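Local coordinates for nitrogenase molybdenum-iron protein alpha chain (Clostridium pasteurianum, PDB 4WES) that forms part of the nitrogenase complex that reduces dinitrogen to ammonia, binding the iron-molybdenum cofactor and sharing an [8Fe-7S] cluster with the beta chain, at residues 270-275 with 396-401; 275-280 with 402-407. All blocks are in the same frame, centred on the assembly; numbering follows the deposited sequence. Where two conformers were deposited one is given.

Contact 1. Residues 270-275 with 396-401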
ATOM      1  N   ALA A 270       9.839 -43.752  19.982  1.00  9.73           N
ATOM      2  CA  ALA A 270       9.341 -44.039  21.320  1.00 10.96           C
ATOM      3  C   ALA A 270       9.583 -45.492  21.687  1.00 10.55           C
ATOM      4  O   ALA A 270      10.081 -45.816  22.776  1.00 11.25           O
ATOM      5  CB  ALA A 270       7.875 -43.691  21.450  1.00 10.99           C
ATOM      6  N   GLU A 271       9.231 -46.393  20.778  1.00 10.52           N
ATOM      7  CA  GLU A 271       9.454 -47.821  20.991  1.00 11.10           C
ATOM      8  C   GLU A 271      10.934 -48.139  21.160  1.00 11.52           C
ATOM      9  O   GLU A 271      11.326 -48.896  22.070  1.00 11.94           O
ATOM     10  CB  GLU A 271       8.907 -48.607  19.814  1.00 12.04           C
ATOM     11  CG  GLU A 271       7.402 -48.653  19.626  1.00 13.70           C
ATOM     12  CD  GLU A 271       6.963 -49.357  18.332  1.00 15.39           C
ATOM     13  OE1 GLU A 271       7.836 -49.784  17.528  1.00 16.74           O
ATOM     14  OE2 GLU A 271       5.744 -49.489  18.112  1.00 17.45           O
ATOM     15  N   MET A 272      11.751 -47.629  20.254  1.00 10.89           N
ATOM     16  CA  MET A 272      13.174 -47.971  20.272  1.00 11.72           C
ATOM     17  C   MET A 272      13.886 -47.418  21.492  1.00 11.66           C
ATOM     18  O   MET A 272      14.799 -48.056  22.012  1.00 11.87           O
ATOM     19  CB  MET A 272      13.873 -47.559  18.976  1.00 11.06           C
ATOM     20  CG  MET A 272      13.401 -48.384  17.798  1.00 13.20           C
ATOM     21  SD  MET A 272      14.270 -48.100  16.246  1.00 13.99           S
ATOM     22  CE  MET A 272      13.548 -46.547  15.734  1.00 13.69           C
ATOM     23  N   MET A 273      13.500 -46.231  21.957  1.00 11.13           N
ATOM     24  CA  MET A 273      14.096 -45.683  23.170  1.00 11.78           C
ATOM     25  C   MET A 273      13.726 -46.523  24.389  1.00 12.54           C
ATOM     26  O   MET A 273      14.528 -46.683  25.313  1.00 12.71           O
ATOM     27  CB  MET A 273      13.732 -44.222  23.362  1.00 10.87           C
ATOM     28  CG  MET A 273      14.395 -43.310  22.364  1.00 11.53           C
ATOM     29  SD  MET A 273      14.091 -41.557  22.657  1.00 11.67           S
ATOM     30  CE  MET A 273      15.171 -41.268  24.051  1.00 13.49           C
ATOM     31  N   GLU A 274      12.490 -47.024  24.433  1.00 11.70           N
ATOM     32  CA  GLU A 274      12.110 -47.917  25.505  1.00 12.21           C
ATOM     33  C   GLU A 274      12.951 -49.201  25.461  1.00 12.76           C
ATOM     34  O   GLU A 274      13.461 -49.651  26.487  1.00 13.75           O
ATOM     35  CB  GLU A 274      10.617 -48.256  25.479  1.00 13.71           C
ATOM     36  CG  GLU A 274      10.183 -49.092  26.676  1.00 15.88           C
ATOM     37  CD  GLU A 274       8.701 -49.280  26.833  1.00 20.60           C
ATOM     38  OE1 GLU A 274       7.921 -48.688  26.072  1.00 19.08           O
ATOM     39  OE2 GLU A 274       8.334 -50.078  27.701  1.00 31.23           O
ATOM     40  N   THR A 275      13.112 -49.803  24.272  1.00 12.74           N
ATOM     41  CA  THR A 275      13.865 -51.040  24.170  1.00 12.62           C
ATOM     42  C   THR A 275      15.346 -50.836  24.528  1.00 13.24           C
ATOM     43  O   THR A 275      15.951 -51.647  25.250  1.00 15.39           O
ATOM     44  CB  THR A 275      13.753 -51.580  22.750  1.00 13.35           C
ATOM     45  OG1 THR A 275      12.368 -51.823  22.478  1.00 14.37           O
ATOM     46  CG2 THR A 275      14.590 -52.807  22.564  1.00 15.03           C
ATOM     47  N   ILE A 396      14.443 -51.305  11.520  1.00 15.55           N
ATOM     48  CA  ILE A 396      15.617 -51.567  12.299  0.51 15.83           C
ATOM     49  C   ILE A 396      15.223 -52.074  13.665  1.00 16.55           C
ATOM     50  O   ILE A 396      14.102 -51.874  14.154  1.00 19.81           O
ATOM     51  CB  ILE A 396      16.549 -50.365  12.392  0.51 14.55           C
ATOM     52  CG1 ILE A 396      15.907 -49.291  13.265  0.51 12.13           C
ATOM     53  CG2 ILE A 396      16.903 -49.864  10.985  0.51 15.90           C
ATOM     54  CD1 ILE A 396      16.850 -48.179  13.672  0.51 12.48           C
ATOM     55  N   THR A 397      16.126 -52.854  14.233  1.00 16.51           N
ATOM     56  CA  THR A 397      15.888 -53.388  15.549  0.53 21.84           C
ATOM     57  C   THR A 397      16.999 -52.930  16.451  1.00 17.34           C
ATOM     58  O   THR A 397      18.162 -52.843  16.054  1.00 20.84           O
ATOM     59  CB  THR A 397      15.809 -54.927  15.612  0.53 25.53           C
ATOM     60  OG1 THR A 397      17.122 -55.468  15.620  0.53 37.32           O
ATOM     61  CG2 THR A 397      14.991 -55.523  14.453  0.53 16.14           C
ATOM     62  N   VAL A 398      16.619 -52.558  17.662  1.00 15.68           N
ATOM     63  CA  VAL A 398      17.589 -52.193  18.684  1.00 15.81           C
ATOM     64  C   VAL A 398      17.499 -53.212  19.815  1.00 16.65           C
ATOM     65  O   VAL A 398      16.543 -53.962  19.902  1.00 17.82           O
ATOM     66  CB  VAL A 398      17.382 -50.752  19.209  1.00 15.73           C
ATOM     67  CG1 VAL A 398      17.586 -49.722  18.104  1.00 17.94           C
ATOM     68  CG2 VAL A 398      16.008 -50.597  19.845  1.00 16.50           C
ATOM     69  N   THR A 399      18.454 -53.151  20.724  1.00 17.44           N
ATOM     70  CA  THR A 399      18.510 -54.069  21.862  1.00 19.39           C
ATOM     71  C   THR A 399      18.941 -53.275  23.077  1.00 19.17           C
ATOM     72  O   THR A 399      19.405 -52.142  22.942  1.00 19.29           O
ATOM     73  CB  THR A 399      19.520 -55.190  21.594  1.00 22.12           C
ATOM     74  OG1 THR A 399      20.843 -54.659  21.408  1.00 23.09           O
ATOM     75  CG2 THR A 399      19.117 -56.043  20.386  1.00 23.71           C
ATOM     76  N   PRO A 400      18.736 -53.829  24.282  1.00 20.47           N
ATOM     77  CA  PRO A 400      19.102 -53.063  25.463  1.00 21.42           C
ATOM     78  C   PRO A 400      20.557 -52.739  25.470  1.00 25.62           C
ATOM     79  O   PRO A 400      21.391 -53.638  25.359  1.00 28.65           O
ATOM     80  CB  PRO A 400      18.788 -54.008  26.629  1.00 25.78           C
ATOM     81  CG  PRO A 400      17.800 -54.958  26.100  1.00 34.24           C
ATOM     82  CD  PRO A 400      18.064 -55.093  24.630  1.00 26.86           C
ATOM     83  N   ASP A 401      20.867 -51.475  25.679  1.00 22.77           N
ATOM     84  CA  ASP A 401      22.230 -51.022  25.751  1.00 28.74           C
ATOM     85  C   ASP A 401      22.873 -51.566  27.053  1.00 28.51           C
ATOM     86  O   ASP A 401      22.367 -51.318  28.136  1.00 27.91           O
ATOM     87  CB  ASP A 401      22.246 -49.489  25.649  1.00 32.61           C
ATOM     88  CG  ASP A 401      23.656 -48.911  25.507  1.00 38.79           C
ATOM     89  OD1 ASP A 401      23.926 -48.281  24.460  1.00 49.20           O
ATOM     90  OD2 ASP A 401      24.464 -49.063  26.460  1.00 30.58           O
TER

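Contact 2. Residues 275-280 with 402-407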
ATOM      1  N   THR A 275      13.112 -49.803  24.272  1.00 12.74           N
ATOM      2  CA  THR A 275      13.865 -51.040  24.170  1.00 12.62           C
ATOM      3  C   THR A 275      15.346 -50.836  24.528  1.00 13.24           C
ATOM      4  O   THR A 275      15.951 -51.647  25.250  1.00 15.39           O
ATOM      5  CB  THR A 275      13.753 -51.580  22.750  1.00 13.35           C
ATOM      6  OG1 THR A 275      12.368 -51.823  22.478  1.00 14.37           O
ATOM      7  CG2 THR A 275      14.590 -52.807  22.564  1.00 15.03           C
ATOM      8  N   LYS A 276      15.951 -49.783  23.977  1.00 12.52           N
ATOM      9  CA  LYS A 276      17.395 -49.604  24.075  1.00 13.39           C
ATOM     10  C   LYS A 276      17.824 -49.009  25.418  1.00 13.53           C
ATOM     11  O   LYS A 276      18.844 -49.418  25.969  1.00 15.20           O
ATOM     12  CB  LYS A 276      17.906 -48.743  22.927  1.00 13.33           C
ATOM     13  CG  LYS A 276      19.417 -48.557  22.920  1.00 13.82           C
ATOM     14  CD  LYS A 276      19.907 -47.915  21.620  1.00 14.13           C
ATOM     15  CE  LYS A 276      21.404 -47.671  21.651  1.00 15.99           C
ATOM     16  NZ  LYS A 276      21.929 -47.202  20.349  1.00 19.63           N
ATOM     17  N   TYR A 277      17.060 -48.044  25.920  1.00 13.07           N
ATOM     18  CA  TYR A 277      17.434 -47.284  27.123  1.00 13.34           C
ATOM     19  C   TYR A 277      16.584 -47.600  28.370  1.00 12.91           C
ATOM     20  O   TYR A 277      16.983 -47.244  29.475  1.00 14.96           O
ATOM     21  CB  TYR A 277      17.395 -45.773  26.830  1.00 12.99           C
ATOM     22  CG  TYR A 277      18.347 -45.356  25.765  1.00 13.49           C
ATOM     23  CD1 TYR A 277      19.734 -45.413  25.968  1.00 14.65           C
ATOM     24  CD2 TYR A 277      17.901 -44.923  24.519  1.00 13.12           C
ATOM     25  CE1 TYR A 277      20.632 -45.061  24.973  1.00 14.61           C
ATOM     26  CE2 TYR A 277      18.788 -44.566  23.553  1.00 12.95           C
ATOM     27  CZ  TYR A 277      20.149 -44.622  23.762  1.00 13.89           C
ATOM     28  OH  TYR A 277      21.010 -44.260  22.761  1.00 14.93           O
ATOM     29  N   GLY A 278      15.412 -48.196  28.170  1.00 13.06           N
ATOM     30  CA  GLY A 278      14.491 -48.438  29.282  1.00 13.75           C
ATOM     31  C   GLY A 278      13.580 -47.261  29.555  1.00 12.78           C
ATOM     32  O   GLY A 278      12.839 -47.282  30.521  1.00 14.21           O
ATOM     33  N   ILE A 279      13.608 -46.226  28.700  1.00 12.17           N
ATOM     34  CA  ILE A 279      12.798 -45.041  28.933  1.00 11.69           C
ATOM     35  C   ILE A 279      11.360 -45.303  28.515  1.00 10.84           C
ATOM     36  O   ILE A 279      11.101 -45.588  27.337  1.00 11.96           O
ATOM     37  CB  ILE A 279      13.380 -43.838  28.191  1.00 11.34           C
ATOM     38  CG1 ILE A 279      14.823 -43.532  28.625  1.00 13.67           C
ATOM     39  CG2 ILE A 279      12.484 -42.615  28.358  1.00 12.59           C
ATOM     40  CD1 ILE A 279      15.582 -42.653  27.658  1.00 13.35           C
ATOM     41  N   PRO A 280      10.407 -45.207  29.462  1.00 11.79           N
ATOM     42  CA  PRO A 280       8.996 -45.423  29.126  1.00 12.93           C
ATOM     43  C   PRO A 280       8.432 -44.242  28.380  1.00 11.15           C
ATOM     44  O   PRO A 280       8.978 -43.139  28.408  1.00 11.85           O
ATOM     45  CB  PRO A 280       8.340 -45.579  30.495  1.00 14.64           C
ATOM     46  CG  PRO A 280       9.204 -44.792  31.415  1.00 17.35           C
ATOM     47  CD  PRO A 280      10.599 -44.889  30.887  1.00 13.36           C
ATOM     48  N   GLU A 402      23.939 -52.351  26.909  1.00 29.64           N
ATOM     49  CA  GLU A 402      24.542 -53.060  28.061  1.00 45.29           C
ATOM     50  C   GLU A 402      25.127 -52.097  29.108  1.00 48.45           C
ATOM     51  O   GLU A 402      25.367 -52.491  30.252  1.00115.67           O
ATOM     52  CB  GLU A 402      25.597 -54.047  27.540  1.00 41.92           C
ATOM     53  CG  GLU A 402      25.006 -55.262  26.837  1.00 52.36           C
ATOM     54  CD  GLU A 402      26.059 -56.217  26.288  1.00 85.16           C
ATOM     55  OE1 GLU A 402      25.764 -57.442  26.191  1.00 51.95           O
ATOM     56  OE2 GLU A 402      27.169 -55.735  25.950  1.00 75.08           O
ATOM     57  N   GLN A 403      25.337 -50.844  28.702  1.00 34.37           N
ATOM     58  CA  GLN A 403      25.863 -49.780  29.567  1.00 41.19           C
ATOM     59  C   GLN A 403      24.800 -48.752  30.048  1.00 43.28           C
ATOM     60  O   GLN A 403      24.800 -48.332  31.220  1.00 40.76           O
ATOM     61  CB  GLN A 403      26.975 -49.044  28.820  1.00 55.57           C
ATOM     62  CG  GLN A 403      27.320 -47.664  29.363  1.00 99.59           C
ATOM     63  CD  GLN A 403      28.007 -46.780  28.329  1.00134.85           C
ATOM     64  OE1 GLN A 403      28.644 -47.278  27.378  1.00226.75           O
ATOM     65  NE2 GLN A 403      27.885 -45.461  28.513  1.00126.54           N
ATOM     66  N   LYS A 404      23.903 -48.355  29.154  1.00 26.10           N
ATOM     67  CA  LYS A 404      22.980 -47.227  29.409  1.00 22.66           C
ATOM     68  C   LYS A 404      21.554 -47.640  29.761  1.00 21.83           C
ATOM     69  O   LYS A 404      20.766 -46.792  30.214  1.00 24.77           O
ATOM     70  CB  LYS A 404      22.902 -46.306  28.177  1.00 23.08           C
ATOM     71  CG  LYS A 404      24.227 -45.665  27.802  1.00 25.03           C
ATOM     72  CD  LYS A 404      24.164 -44.798  26.542  1.00 24.97           C
ATOM     73  CE  LYS A 404      25.560 -44.337  26.101  1.00 29.88           C
ATOM     74  NZ  LYS A 404      25.448 -43.483  24.871  1.00 25.78           N
ATOM     75  N   TYR A 405      21.198 -48.908  29.535  1.00 19.43           N
ATOM     76  CA  TYR A 405      19.854 -49.380  29.879  1.00 19.00           C
ATOM     77  C   TYR A 405      19.602 -49.217  31.355  1.00 21.11           C
ATOM     78  O   TYR A 405      20.455 -49.554  32.167  1.00 24.78           O
ATOM     79  CB  TYR A 405      19.629 -50.844  29.450  1.00 20.27           C
ATOM     80  CG  TYR A 405      18.206 -51.295  29.642  1.00 17.96           C
ATOM     81  CD1 TYR A 405      17.745 -51.778  30.878  1.00 20.17           C
ATOM     82  CD2 TYR A 405      17.287 -51.159  28.622  1.00 17.51           C
ATOM     83  CE1 TYR A 405      16.419 -52.146  31.049  1.00 19.65           C
ATOM     84  CE2 TYR A 405      15.957 -51.537  28.782  1.00 18.11           C
ATOM     85  CZ  TYR A 405      15.518 -52.020  29.988  1.00 17.55           C
ATOM     86  OH  TYR A 405      14.192 -52.363  30.167  1.00 19.05           O
ATOM     87  N   ARG A 406      18.442 -48.691  31.724  1.00 17.14           N
ATOM     88  CA  ARG A 406      18.086 -48.670  33.116  1.00 18.26           C
ATOM     89  C   ARG A 406      16.604 -48.859  33.328  1.00 15.84           C
ATOM     90  O   ARG A 406      15.785 -48.650  32.412  1.00 16.53           O
ATOM     91  CB  ARG A 406      18.586 -47.432  33.808  1.00 25.49           C
ATOM     92  CG  ARG A 406      17.836 -46.212  33.422  1.00 23.11           C
ATOM     93  CD  ARG A 406      18.898 -45.274  32.929  1.00 42.12           C
ATOM     94  NE  ARG A 406      18.493 -44.031  32.311  1.00 46.80           N
ATOM     95  CZ  ARG A 406      18.503 -43.763  30.997  1.00 46.79           C
ATOM     96  NH1 ARG A 406      18.224 -42.531  30.643  1.00 30.29           N
ATOM     97  NH2 ARG A 406      18.812 -44.666  30.050  1.00 37.14           N
ATOM     98  N   VAL A 407      16.277 -49.344  34.516  1.00 14.61           N
ATOM     99  CA  VAL A 407      14.906 -49.509  34.914  1.00 13.91           C
ATOM    100  C   VAL A 407      14.453 -48.157  35.436  1.00 16.00           C
ATOM    101  O   VAL A 407      15.006 -47.633  36.399  1.00 18.99           O
ATOM    102  CB  VAL A 407      14.773 -50.584  36.025  1.00 18.17           C
ATOM    103  CG1 VAL A 407      13.319 -50.646  36.506  1.00 20.58           C
ATOM    104  CG2 VAL A 407      15.262 -51.921  35.482  1.00 20.21           C
TER
HETATM  105  O   HOH W   1      23.639 -44.704  23.030  1.00 17.91           O

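Contact 1. Residues 270-275 with 396-401
Ile-396 meets Met-272 where an irregular chain comes alongside helix 263-277, the crossover helix of a beta-alpha-beta unit joining parallel strands 257-260 and 281-283. In the conformer given for Ile-396, one of two deposited, Met-272 SD lies 3.6 Å from Ile-396 CG1 and equally near CD1, the two side chains of this copy crossing at about a right angle. Helix 182-196 borders both residues: its Met-194 touches Met-272, and its Asn-191 and Thr-195 touch Ile-396.

Val-398, the next to engage, points its CB at the helix. Its CG1 is anti to the carbonyl carbon (chi1 -63°), which leaves CG2 between the backbone N and the carbonyl carbon, and CG2 does most of the touching: it is 3.6 Å from Met-272 O, 3.8 Å from Met-272 CB and 3.8 Å from Thr-275 CG2. The Val-398 carbonyl also joins in, its O resting 3.5 Å from Thr-275 CG2.

Beyond Thr-399, whose CB points away from the helix, Pro-400 closes the contact with its backbone. Pro-400 CA approaches Thr-275 O at 3.5 Å in a C-H...O contact, bent to 132° at the hydrogen.

Methyl, methylene and thioether groups thus carry the interface, and across it the carbonyl oxygens of Met-272, Thr-275 and Val-398 meet carbon atoms. Dispersion and weak C-H...O attraction, with little directional demand, therefore hold this surface loop against the helix.

Contact 2. Residues 275-280 with 402-407
Tyr-405 and Arg-406 clasp the C-terminal end of helix 263-277 at Tyr-277 and Gly-278, a partly buried loop-on-helix contact in a Rossmann-like beta-alpha-beta unit. The helix ends at Tyr-277; Gly-278, the first residue to leave it, has positive phi and turns the chain toward strand 281-283. At these backbone angles a CB would press on Tyr-277 O and also run into Arg-406 O. Tyr-277 O accepts a nearly straight hydrogen bond from Arg-406 N (3.0 Å, 165° at the hydrogen), the donor standing above the carbonyl plane. Arg-406 O in turn receives a C-H...O contact from Gly-278 CA, just past the helix, at 3.4 Å and 161° at the hydrogen.

Tyr-405 adds its ring. CG is anti to the backbone N (chi1 -173°), and the ring has an edge at the last helical carbonyls: Lys-276 O lies in its plane, 3.5 Å from Tyr-405 CD2, and Thr-275 O is near the plane by CE2. Tyr-277 O sits over one face. The slightly positive ring edge is thus set against oxygens at the negative end of the helix dipole, an arrangement that would be mildly attractive.

The Arg-406 chain bends at chi2, and its NH2 donates back to Lys-404 O at 2.9 Å while NH1 bonds Asp-253 O. These bonds, the one to Lys-404 O being bent, hold the guanidinium beside Tyr-277 CB and Ile-279 CD1, where its charge would also suit a helix C-terminus.

Extended Lys-404 runs alongside Tyr-277 and brings CD to 3.9 Å from ring atom CE1, at the ring edge; Lys-276 CG covers the centre of one ring face. One water ties the two ends together, 2.7 Å from Tyr-277 OH and accepting from Lys-404 NZ at 2.9 Å.

How the contacts relate
Contacts 1 and 2 are neighbouring parts of one loop-on-helix interface, their centres about 8 Å apart. Both use helix 263-277 and share Thr-275; the partners follow one another in the loop between helices 372-376 and 411-419. Along the chain the order is 270-275, 275-280, 396-401, 402-407, so the contacts interleave, and about 120 residues separate each helix segment from its partner. At the junction a probable hydrogen bond joins Asp-401 N to Lys-276 O (2.9 Å), and Pro-400 packs on Tyr-405. Apolar contact along the helix thereby passes into polar contact at its end, fastening a long loop to one Rossmann-like unit, away from the metal clusters.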